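Spike protein P1 (Pseudoalteromonas phage pm2, PDB 2VVE) forms the receptor-binding spikes at the fivefold vertices of the virion, its C-terminal part recognising the host while its N-terminal part joins the capsid vertex. Local coordinates at residues A[118-123]-A[195-200]; A[34-39]-A[247-252]; A[152-157]-A[171-176]; A[91-96]-A[232-237]. All coordinates share one frame; numbering follows the deposited sequence.

Interaction 1 of 4, residues A[118-123]-A[195-200]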
# COMPACT_ATOMS: atom_id res chain seq x y z
N ILE A 118 -9.13 -4.78 -22.76
CA ILE A 118 -10.43 -4.35 -22.25
C ILE A 118 -10.61 -4.94 -20.85
O ILE A 118 -10.59 -6.15 -20.69
CB ILE A 118 -11.62 -4.80 -23.14
CG1 ILE A 118 -11.43 -4.35 -24.59
CG2 ILE A 118 -12.97 -4.29 -22.56
CD1 ILE A 118 -12.46 -4.94 -25.56
N ASP A 119 -10.78 -4.07 -19.86
CA ASP A 119 -11.05 -4.52 -18.51
C ASP A 119 -12.56 -4.60 -18.32
O ASP A 119 -13.23 -3.57 -18.16
CB ASP A 119 -10.40 -3.59 -17.48
CG ASP A 119 -10.46 -4.13 -16.06
OD1 ASP A 119 -10.87 -5.29 -15.86
OD2 ASP A 119 -10.08 -3.37 -15.14
N VAL A 120 -13.09 -5.82 -18.35
CA VAL A 120 -14.53 -6.06 -18.22
C VAL A 120 -14.93 -6.05 -16.74
O VAL A 120 -14.55 -6.94 -15.98
CB VAL A 120 -14.96 -7.37 -18.93
CG1 VAL A 120 -16.45 -7.62 -18.78
CG2 VAL A 120 -14.60 -7.32 -20.40
N PRO A 121 -15.72 -5.03 -16.32
CA PRO A 121 -16.09 -4.94 -14.91
C PRO A 121 -17.07 -6.05 -14.53
O PRO A 121 -17.72 -6.61 -15.42
CB PRO A 121 -16.78 -3.57 -14.82
CG PRO A 121 -17.30 -3.33 -16.18
CD PRO A 121 -16.32 -3.94 -17.12
N PRO A 122 -17.18 -6.36 -13.22
CA PRO A 122 -18.16 -7.35 -12.79
C PRO A 122 -19.54 -7.03 -13.34
O PRO A 122 -20.27 -7.92 -13.74
CB PRO A 122 -18.15 -7.22 -11.27
CG PRO A 122 -16.79 -6.73 -10.94
CD PRO A 122 -16.40 -5.84 -12.08
N GLU A 123 -19.86 -5.74 -13.40
CA GLU A 123 -21.15 -5.27 -13.89
C GLU A 123 -21.43 -5.66 -15.37
O GLU A 123 -22.58 -5.63 -15.81
CB GLU A 123 -21.25 -3.75 -13.66
CG GLU A 123 -21.36 -3.31 -12.16
CD GLU A 123 -20.03 -3.31 -11.36
OE1 GLU A 123 -18.94 -3.07 -11.95
OE2 GLU A 123 -20.08 -3.53 -10.12
N VAL A 195 -19.46 -8.85 -28.75
CA VAL A 195 -18.55 -9.70 -28.01
C VAL A 195 -19.10 -9.92 -26.61
O VAL A 195 -19.66 -9.00 -26.01
CB VAL A 195 -17.13 -9.07 -27.95
CG1 VAL A 195 -16.17 -9.96 -27.22
CG2 VAL A 195 -16.60 -8.82 -29.35
N THR A 196 -18.95 -11.15 -26.11
CA THR A 196 -19.42 -11.48 -24.78
C THR A 196 -18.25 -12.02 -23.97
O THR A 196 -17.69 -13.06 -24.30
CB THR A 196 -20.57 -12.52 -24.81
OG1 THR A 196 -21.67 -11.99 -25.56
CG2 THR A 196 -21.04 -12.85 -23.42
N LEU A 197 -17.90 -11.31 -22.90
CA LEU A 197 -16.69 -11.63 -22.13
C LEU A 197 -16.93 -11.78 -20.63
O LEU A 197 -17.75 -11.08 -20.05
CB LEU A 197 -15.63 -10.55 -22.35
CG LEU A 197 -15.16 -10.27 -23.78
CD1 LEU A 197 -14.22 -9.06 -23.81
CD2 LEU A 197 -14.50 -11.49 -24.44
N SER A 198 -16.18 -12.70 -20.02
CA SER A 198 -16.14 -12.84 -18.57
C SER A 198 -15.47 -11.62 -17.95
O SER A 198 -14.66 -10.94 -18.59
CB SER A 198 -15.37 -14.10 -18.20
OG SER A 198 -14.11 -14.11 -18.85
N ALA A 199 -15.81 -11.35 -16.69
CA ALA A 199 -15.21 -10.25 -15.94
C ALA A 199 -13.70 -10.42 -15.93
O ALA A 199 -13.18 -11.55 -15.90
CB ALA A 199 -15.75 -10.20 -14.52
N GLY A 200 -12.99 -9.30 -15.96
CA GLY A 200 -11.54 -9.32 -15.99
C GLY A 200 -10.96 -8.73 -17.26
O GLY A 200 -11.69 -8.23 -18.12

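Interaction 2 of 4, residues A[34-39]-A[247-252]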
# COMPACT_ATOMS: atom_id res chain seq x y z
N ASN A 34 -29.59 10.09 4.68
CA ASN A 34 -28.71 10.56 5.75
C ASN A 34 -27.23 10.35 5.50
O ASN A 34 -26.38 11.07 6.05
CB ASN A 34 -29.08 9.85 7.05
CG ASN A 34 -30.41 10.29 7.57
OD1 ASN A 34 -30.79 11.47 7.45
ND2 ASN A 34 -31.16 9.34 8.15
N ARG A 35 -26.91 9.33 4.71
CA ARG A 35 -25.51 8.96 4.51
C ARG A 35 -25.35 8.14 3.24
O ARG A 35 -26.23 7.35 2.88
CB ARG A 35 -25.01 8.17 5.74
CG ARG A 35 -23.58 7.64 5.62
CD ARG A 35 -23.13 6.95 6.90
NE ARG A 35 -21.73 6.55 6.80
CZ ARG A 35 -21.29 5.34 6.47
NH1 ARG A 35 -19.99 5.13 6.41
NH2 ARG A 35 -22.13 4.34 6.21
N ALA A 36 -24.24 8.37 2.55
CA ALA A 36 -23.82 7.54 1.42
C ALA A 36 -22.33 7.21 1.58
O ALA A 36 -21.51 8.10 1.80
CB ALA A 36 -24.09 8.26 0.10
N SER A 37 -21.99 5.93 1.51
CA SER A 37 -20.58 5.52 1.41
C SER A 37 -20.31 5.10 -0.03
O SER A 37 -20.98 4.21 -0.56
CB SER A 37 -20.25 4.38 2.40
OG SER A 37 -18.84 4.29 2.68
N ILE A 38 -19.31 5.73 -0.64
CA ILE A 38 -19.10 5.66 -2.08
C ILE A 38 -17.66 5.24 -2.40
O ILE A 38 -16.71 5.68 -1.75
CB ILE A 38 -19.38 7.04 -2.73
CG1 ILE A 38 -20.80 7.53 -2.37
CG2 ILE A 38 -19.13 7.03 -4.25
CD1 ILE A 38 -20.96 9.02 -2.40
N LYS A 39 -17.50 4.40 -3.43
CA LYS A 39 -16.17 4.08 -3.94
C LYS A 39 -16.23 4.10 -5.46
O LYS A 39 -17.05 3.41 -6.06
CB LYS A 39 -15.65 2.72 -3.47
CG LYS A 39 -14.18 2.44 -3.92
CD LYS A 39 -13.72 1.00 -3.66
CE LYS A 39 -13.65 0.70 -2.16
NZ LYS A 39 -13.18 -0.69 -1.86
N ALA A 247 -19.62 3.40 -9.93
CA ALA A 247 -19.40 3.80 -8.54
C ALA A 247 -20.24 2.92 -7.63
O ALA A 247 -21.40 2.66 -7.92
CB ALA A 247 -19.75 5.27 -8.34
N GLN A 248 -19.63 2.43 -6.56
CA GLN A 248 -20.30 1.56 -5.60
C GLN A 248 -20.93 2.44 -4.54
O GLN A 248 -20.24 3.31 -3.99
CB GLN A 248 -19.28 0.61 -4.95
CG GLN A 248 -18.52 -0.30 -5.92
CD GLN A 248 -19.45 -1.26 -6.65
OE1 GLN A 248 -20.43 -1.75 -6.07
NE2 GLN A 248 -19.14 -1.54 -7.92
N ILE A 249 -22.22 2.24 -4.25
CA ILE A 249 -22.94 3.08 -3.30
C ILE A 249 -23.66 2.25 -2.27
O ILE A 249 -24.41 1.35 -2.60
CB ILE A 249 -24.03 4.00 -3.98
CG1 ILE A 249 -23.54 4.61 -5.30
CG2 ILE A 249 -24.58 5.05 -2.97
CD1 ILE A 249 -22.40 5.63 -5.16
N LEU A 250 -23.40 2.56 -1.01
CA LEU A 250 -24.24 2.11 0.09
C LEU A 250 -24.90 3.36 0.65
O LEU A 250 -24.22 4.29 1.11
CB LEU A 250 -23.39 1.40 1.16
CG LEU A 250 -24.21 0.94 2.37
CD1 LEU A 250 -23.79 -0.45 2.78
CD2 LEU A 250 -24.10 1.93 3.53
N MET A 251 -26.23 3.39 0.58
CA MET A 251 -27.01 4.53 1.03
C MET A 251 -27.84 4.17 2.26
O MET A 251 -28.45 3.09 2.31
CB MET A 251 -27.97 4.96 -0.10
CG MET A 251 -28.75 6.19 0.25
SD MET A 251 -29.76 6.72 -1.13
CE MET A 251 -28.52 7.16 -2.34
N GLU A 252 -27.89 5.08 3.22
CA GLU A 252 -28.73 4.94 4.41
C GLU A 252 -29.77 6.06 4.46
O GLU A 252 -29.47 7.23 4.23
CB GLU A 252 -27.89 4.95 5.68
CG GLU A 252 -26.66 4.02 5.57
CD GLU A 252 -25.76 4.08 6.79
OE1 GLU A 252 -25.95 4.96 7.65
OE2 GLU A 252 -24.87 3.21 6.89

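Interaction 3 of 4, residues A[152-157]-A[171-176]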
# COMPACT_ATOMS: atom_id res chain seq x y z
N SER A 152 -8.32 -9.20 -51.45
CA SER A 152 -9.37 -9.60 -50.51
C SER A 152 -8.92 -9.27 -49.10
O SER A 152 -7.77 -9.53 -48.72
CB SER A 152 -9.71 -11.09 -50.64
OG SER A 152 -10.31 -11.36 -51.90
N VAL A 153 -9.84 -8.69 -48.33
CA VAL A 153 -9.58 -8.32 -46.94
C VAL A 153 -10.65 -8.88 -46.00
O VAL A 153 -11.82 -9.04 -46.38
CB VAL A 153 -9.47 -6.78 -46.73
CG1 VAL A 153 -8.34 -6.19 -47.59
CG2 VAL A 153 -10.78 -6.09 -47.03
N LYS A 154 -10.24 -9.22 -44.79
CA LYS A 154 -11.17 -9.60 -43.74
C LYS A 154 -10.55 -9.24 -42.39
O LYS A 154 -9.83 -10.06 -41.79
CB LYS A 154 -11.54 -11.09 -43.83
CG LYS A 154 -12.57 -11.54 -42.78
CD LYS A 154 -13.23 -12.87 -43.11
CE LYS A 154 -14.46 -12.68 -43.98
NZ LYS A 154 -15.07 -14.00 -44.31
N PRO A 155 -10.80 -8.00 -41.92
CA PRO A 155 -10.25 -7.56 -40.64
C PRO A 155 -10.87 -8.33 -39.47
O PRO A 155 -12.01 -8.79 -39.58
CB PRO A 155 -10.61 -6.07 -40.58
CG PRO A 155 -11.81 -5.93 -41.50
CD PRO A 155 -11.59 -6.94 -42.58
N ALA A 156 -10.12 -8.51 -38.39
CA ALA A 156 -10.65 -9.21 -37.22
C ALA A 156 -10.11 -8.62 -35.93
O ALA A 156 -9.09 -7.91 -35.95
CB ALA A 156 -10.34 -10.71 -37.28
N PHE A 157 -10.82 -8.87 -34.83
CA PHE A 157 -10.24 -8.78 -33.50
C PHE A 157 -9.98 -10.19 -33.05
O PHE A 157 -10.90 -11.01 -33.07
CB PHE A 157 -11.20 -8.15 -32.50
CG PHE A 157 -11.63 -6.76 -32.85
CD1 PHE A 157 -10.69 -5.74 -32.99
CD2 PHE A 157 -12.97 -6.46 -33.04
CE1 PHE A 157 -11.09 -4.42 -33.30
CE2 PHE A 157 -13.39 -5.16 -33.38
CZ PHE A 157 -12.45 -4.14 -33.50
N LYS A 171 -11.37 -15.38 -32.75
CA LYS A 171 -11.43 -14.48 -33.89
C LYS A 171 -12.84 -13.92 -34.08
O LYS A 171 -13.79 -14.69 -34.24
CB LYS A 171 -11.00 -15.25 -35.15
CG LYS A 171 -11.27 -14.52 -36.47
CD LYS A 171 -10.80 -15.34 -37.66
CE LYS A 171 -11.69 -16.56 -37.89
NZ LYS A 171 -11.19 -17.37 -39.04
N TYR A 172 -12.97 -12.59 -34.08
CA TYR A 172 -14.27 -11.95 -34.37
C TYR A 172 -14.24 -11.15 -35.65
O TYR A 172 -13.35 -10.31 -35.85
CB TYR A 172 -14.69 -11.01 -33.23
CG TYR A 172 -14.99 -11.72 -31.95
CD1 TYR A 172 -16.29 -12.15 -31.65
CD2 TYR A 172 -13.99 -11.92 -31.00
CE1 TYR A 172 -16.57 -12.80 -30.45
CE2 TYR A 172 -14.27 -12.57 -29.80
CZ TYR A 172 -15.56 -13.00 -29.53
OH TYR A 172 -15.83 -13.64 -28.34
N THR A 173 -15.22 -11.41 -36.51
CA THR A 173 -15.35 -10.72 -37.81
C THR A 173 -16.80 -10.29 -38.08
O THR A 173 -17.74 -10.83 -37.49
CB THR A 173 -14.88 -11.62 -38.98
OG1 THR A 173 -15.62 -12.85 -38.97
CG2 THR A 173 -13.37 -11.93 -38.89
N SER A 174 -16.97 -9.32 -38.98
CA SER A 174 -18.32 -8.90 -39.40
C SER A 174 -18.50 -8.70 -40.90
O SER A 174 -19.63 -8.70 -41.41
CB SER A 174 -18.75 -7.62 -38.66
OG SER A 174 -18.09 -6.47 -39.17
N TYR A 175 -17.39 -8.50 -41.62
CA TYR A 175 -17.44 -8.30 -43.09
C TYR A 175 -16.16 -8.77 -43.78
O TYR A 175 -15.08 -8.82 -43.18
CB TYR A 175 -17.71 -6.83 -43.46
CG TYR A 175 -16.49 -5.91 -43.38
CD1 TYR A 175 -15.65 -5.72 -44.48
CD2 TYR A 175 -16.18 -5.24 -42.20
CE1 TYR A 175 -14.52 -4.89 -44.41
CE2 TYR A 175 -15.07 -4.41 -42.11
CZ TYR A 175 -14.24 -4.24 -43.21
OH TYR A 175 -13.15 -3.41 -43.09
N GLY A 176 -16.30 -9.13 -45.06
CA GLY A 176 -15.16 -9.27 -45.97
C GLY A 176 -15.35 -8.34 -47.15
O GLY A 176 -16.48 -7.98 -47.48
O HOH W 1 -14.56 -8.44 -40.55

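Interaction 4 of 4, residues A[91-96]-A[232-237]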
# COMPACT_ATOMS: atom_id res chain seq x y z
N LYS A 91 -8.10 2.69 -29.13
CA LYS A 91 -6.87 2.99 -29.83
C LYS A 91 -7.19 3.72 -31.12
O LYS A 91 -8.28 3.57 -31.70
CB LYS A 91 -6.12 1.69 -30.20
CG LYS A 91 -5.42 0.97 -29.07
CD LYS A 91 -4.14 1.68 -28.62
CE LYS A 91 -3.53 0.93 -27.45
NZ LYS A 91 -2.48 1.69 -26.71
N GLU A 92 -6.23 4.53 -31.56
CA GLU A 92 -6.22 5.02 -32.94
C GLU A 92 -4.87 4.65 -33.51
O GLU A 92 -3.84 4.91 -32.89
CB GLU A 92 -6.45 6.53 -33.00
CG GLU A 92 -7.81 6.95 -32.51
CD GLU A 92 -7.95 8.45 -32.39
OE1 GLU A 92 -8.11 9.12 -33.42
OE2 GLU A 92 -7.92 8.95 -31.24
N TYR A 93 -4.87 4.01 -34.68
CA TYR A 93 -3.63 3.60 -35.32
C TYR A 93 -3.43 4.32 -36.64
O TYR A 93 -4.37 4.51 -37.41
CB TYR A 93 -3.64 2.10 -35.58
CG TYR A 93 -3.71 1.23 -34.35
CD1 TYR A 93 -2.58 1.03 -33.55
CD2 TYR A 93 -4.88 0.56 -34.01
CE1 TYR A 93 -2.63 0.20 -32.42
CE2 TYR A 93 -4.94 -0.27 -32.89
CZ TYR A 93 -3.81 -0.44 -32.10
OH TYR A 93 -3.86 -1.26 -30.99
N SER A 94 -2.19 4.72 -36.89
CA SER A 94 -1.79 5.21 -38.20
C SER A 94 -0.99 4.14 -38.95
O SER A 94 -0.93 4.16 -40.18
CB SER A 94 -0.99 6.51 -38.09
OG SER A 94 0.19 6.31 -37.34
N ALA A 95 -0.39 3.21 -38.20
CA ALA A 95 0.39 2.12 -38.78
C ALA A 95 -0.51 1.05 -39.38
O ALA A 95 -1.53 0.70 -38.78
CB ALA A 95 1.30 1.50 -37.74
N ARG A 96 -0.12 0.52 -40.53
CA ARG A 96 -0.85 -0.58 -41.16
C ARG A 96 -0.86 -1.79 -40.23
O ARG A 96 0.16 -2.11 -39.60
CB ARG A 96 -0.19 -0.95 -42.48
CG ARG A 96 -0.30 0.14 -43.55
CD ARG A 96 0.84 0.09 -44.56
NE ARG A 96 0.93 -1.21 -45.22
CZ ARG A 96 1.84 -1.54 -46.13
NH1 ARG A 96 2.76 -0.66 -46.54
NH2 ARG A 96 1.83 -2.76 -46.64
N ILE A 232 -7.99 2.56 -38.22
CA ILE A 232 -8.00 4.01 -37.96
C ILE A 232 -8.44 4.36 -36.52
O ILE A 232 -7.79 5.16 -35.82
CB ILE A 232 -8.88 4.74 -39.01
CG1 ILE A 232 -8.30 4.53 -40.43
CG2 ILE A 232 -9.05 6.21 -38.67
CD1 ILE A 232 -6.89 5.12 -40.62
N GLU A 233 -9.53 3.73 -36.08
CA GLU A 233 -10.05 3.93 -34.73
C GLU A 233 -10.71 2.64 -34.25
O GLU A 233 -11.46 2.02 -34.99
CB GLU A 233 -11.08 5.07 -34.75
CG GLU A 233 -11.53 5.55 -33.38
CD GLU A 233 -12.76 6.44 -33.44
OE1 GLU A 233 -13.30 6.67 -34.56
OE2 GLU A 233 -13.20 6.90 -32.37
N VAL A 234 -10.39 2.22 -33.03
CA VAL A 234 -11.10 1.11 -32.38
C VAL A 234 -11.84 1.71 -31.19
O VAL A 234 -11.24 2.37 -30.32
CB VAL A 234 -10.15 -0.02 -31.92
CG1 VAL A 234 -10.96 -1.18 -31.30
CG2 VAL A 234 -9.27 -0.51 -33.11
N TYR A 235 -13.15 1.48 -31.14
CA TYR A 235 -14.02 2.21 -30.20
C TYR A 235 -15.29 1.44 -29.89
O TYR A 235 -15.56 0.40 -30.48
CB TYR A 235 -14.37 3.59 -30.79
CG TYR A 235 -15.24 3.52 -32.03
CD1 TYR A 235 -16.63 3.64 -31.94
CD2 TYR A 235 -14.68 3.32 -33.29
CE1 TYR A 235 -17.44 3.56 -33.07
CE2 TYR A 235 -15.48 3.24 -34.43
CZ TYR A 235 -16.86 3.36 -34.31
OH TYR A 235 -17.66 3.27 -35.43
N SER A 236 -16.07 1.99 -28.97
CA SER A 236 -17.42 1.50 -28.74
C SER A 236 -18.30 2.69 -28.39
O SER A 236 -17.89 3.54 -27.61
CB SER A 236 -17.43 0.48 -27.60
OG SER A 236 -18.75 0.02 -27.33
N ASP A 237 -19.49 2.74 -28.98
CA ASP A 237 -20.51 3.71 -28.55
C ASP A 237 -21.65 3.01 -27.82
O ASP A 237 -22.70 3.60 -27.57
CB ASP A 237 -21.00 4.59 -29.70
CG ASP A 237 -21.26 3.81 -30.97
OD1 ASP A 237 -21.58 2.60 -30.90
OD2 ASP A 237 -21.13 4.42 -32.04
O HOH W 2 -6.19 7.05 -36.80

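Interaction 1 of 4, residues A[118-123]-A[195-200]
An antiparallel bridge between Val120 and Gly200 joins the end of strand 116-120 to the start of strand 200-208, in the predominantly beta domain that probably carries receptor binding. The pair is closed by two backbone bonds of equal length. Gly200 N gives its hydrogen to Val120 O at 2.8 Å, in the plane of that carbonyl and on a lone pair, with an N-H...O angle of 173°. Val120 N donates to Gly200 O, also at 2.8 Å, but from well above the plane of the carbonyl. Glycine suits position 200 because its backbone angles (phi 116°, psi -176°) would press a CB against the carbonyl oxygen of Ala199. Two residues on, where an N-H would next face this segment, Pro122 has none with which to carry the pairing on.

The side-chain part of the contact is apolar. Val120 CG2 sits anti to the carbonyl carbon, a setting that brings it to Leu197 CD1 at 3.8 Å, and the two side chains cross at about a right angle. Both residues are buried: His202 touches each of them, and Phe129 of strand 129-137 packs on Leu197. A branched valine suits this spot because its second methyl, CG1, meets the chain elsewhere, 3.8 Å from Ser198 O.

At the outer side Ala199 lies over the turn at the two prolines. Its small CB can come within 4.1 Å of Pro122 CA, while its backbone adds a CA-H...O contact, with Ala199 CA 3.4 Å from Val120 O, the same oxygen that accepts from Gly200 N.

Interaction 2 of 4, residues A[34-39]-A[247-252]
Arg35 runs alongside Glu252, both side chains pointing the same way. The arginine CG is anti to the backbone N (chi1 176°), the chain stays extended to NE, and its aliphatic part runs alongside the carboxylate: Arg35 CD is 3.5 Å from Glu252 OE1. Arg35 NH2 meets Glu252 OE2 at 3.0 Å in a salt bridge. OE2 lies at the guanidinium edge, near its plane, yet the hydrogen bond is weak and bent, and the two flat groups are 51° apart.

Beneath them, strands 33-39 and 245-253 pair antiparallel in a four-stranded sheet of the jelly-roll domain. Ser37 with Leu250 and Lys39 with Gln248 are hydrogen-bonded pairs, Ser37 N reaching Leu250 O at 2.8 Å. At the Glu252 end the register slips: Asn34 N donates to Glu252 O at 2.9 Å and Arg35 N donates weakly to the same oxygen, a classic beta bulge.

On the other face, that of Ala36, Ile38, Ile249 and Met251, the contact is apolar. Ile249 CD1 touches both Ile38 CG2 and CG1 at 3.7 Å, with Phe15 close by. Such branched residues favour extended strands, and Ala36 and Met251 touch Leu27 and Ile38 touches Leu26 of strand 24-27.

The polar face belongs to an interface. Arg35 NH2 also donates to Gln71 O of a second subunit, Glu252 OE2 accepts from Asn73 N of that subunit, and Lys39 NZ forms a salt bridge with Glu65 of the second subunit. Arg35 and Glu252, both buried, probably offset each other's charge within the chain, while each also binds a backbone group of that neighbour.

Interaction 3 of 4, residues A[152-157]-A[171-176]
Pro155 and Tyr175 carry the closest side-chain contact between strand 151-160 and the chain that follows strand 169-172. Pro155 CG lies 3.4 Å from Tyr175 CZ, and Pro155 CD sits off-centre over the ring, 4.3 Å from its centroid, in a CH-pi contact. The tyrosine CB bond leads away from the strand, but CG takes the crowded position between the backbone N and the carbonyl carbon (chi1 79°), and the ring returns to the proline. Further along, Thr173 CG2 fits against Ala156 CB at 3.6 Å; a small alanine leaves room there for the threonine methyl, and Lys154 crosses the threonine at about a right angle, its CG 4.0 Å from Thr173 CG2.

The backbones pair directly at one end alone, where Phe157 and Tyr172 exchange two hydrogen bonds, Tyr172 N to Phe157 O at 2.8 Å and Phe157 N to Tyr172 O at 3.1 Å. Proline offers no N-H at 155, and the chains part beside it. A water fills in: it donates to Pro155 O at 2.8 Å and to Tyr175 O at 2.7 Å, and accepts from Ser174 N.

In the next shell, His137 NE2 bonds Tyr175 OH and so fixes the outer end of the ring. Phe157 packs on Leu131 and Leu191, while Ser152 N bonds Asp212, which with Ser150 and Asp214 binds the calcium ion. The hairpin is therefore held by direct bonds at Phe157, and by water and apolar contact at Pro155. There Tyr175 packs its ring on Pro155 while His137 satisfies its OH, although the proline lies against that oxygen too.

Interaction 4 of 4, residues A[91-96]-A[232-237]
Val234 and Lys91 form the firm end of an antiparallel pairing at the border of a four-stranded sheet, where strand 88-91 flanks strand 229-236. Val234 N donates to Lys91 O at 2.8 Å with a nearly straight N-H...O angle of 177°. The return bond, Lys91 N to Val234 O, is weak at 3.4 Å. Here the packing is close: Val234 is buried, and Phe116 touches both it and Lys91. A beta-branched valine suits an inward-facing strand position, while lysine beside it keeps its aliphatic stem near the phenylalanine and carries its amino end away. The Tyr93 ring adds an apolar edge, its CE2 lying 4.3 Å from Val234 CG2, which sits near the plane of the ring.

Beyond Lys91 the pairing weakens: Tyr93 N reaches Ile232 O with a weak, bent bond of 3.3 Å. On the other flank of their strand, towards strand 129-137, Ile232 and Glu233 form a classic beta bulge opposite Arg134. Glu92 and Glu233 lie side by side and point the same way, their CG atoms 4.1 Å apart. Glu92 CG is anti to its carbonyl carbon (chi1 -64°), which sets the methylene beside that of Glu233, while the carboxylates remain separated, with Glu92 OE1 5.7 Å from Glu233 OE2. Like charges so near would repel somewhat, and exposed Glu92 is placed where solvent can probably soften this.

Water takes part on the loose side as well: a single molecule donates to both Ile232 O, at 2.7 Å, and Tyr93 O, at 3.2 Å, bridging the two carbonyls.

The four contacts are nested along the chain: interaction 2 closes the outermost loop, interaction 4 lies within it, interaction 1 within that, and interaction 3 is innermost. Strand 245-253 thus brings the chain back to the jelly-roll sheet after the domain of interactions 1, 3 and 4, which probably carries the receptor-binding activity. Interactions 3 and 4 are close, centres 15 Å apart, and Phe157 packs on Val234. Interactions 1 and 3 share the curled sheet through strands 151-160 and 200-208. The centres of interactions 2 and 3 are about 44 Å apart, yet Glu123 of interaction 1 probably hydrogen-bonds Gln248 of interaction 2, a tie between the two domains.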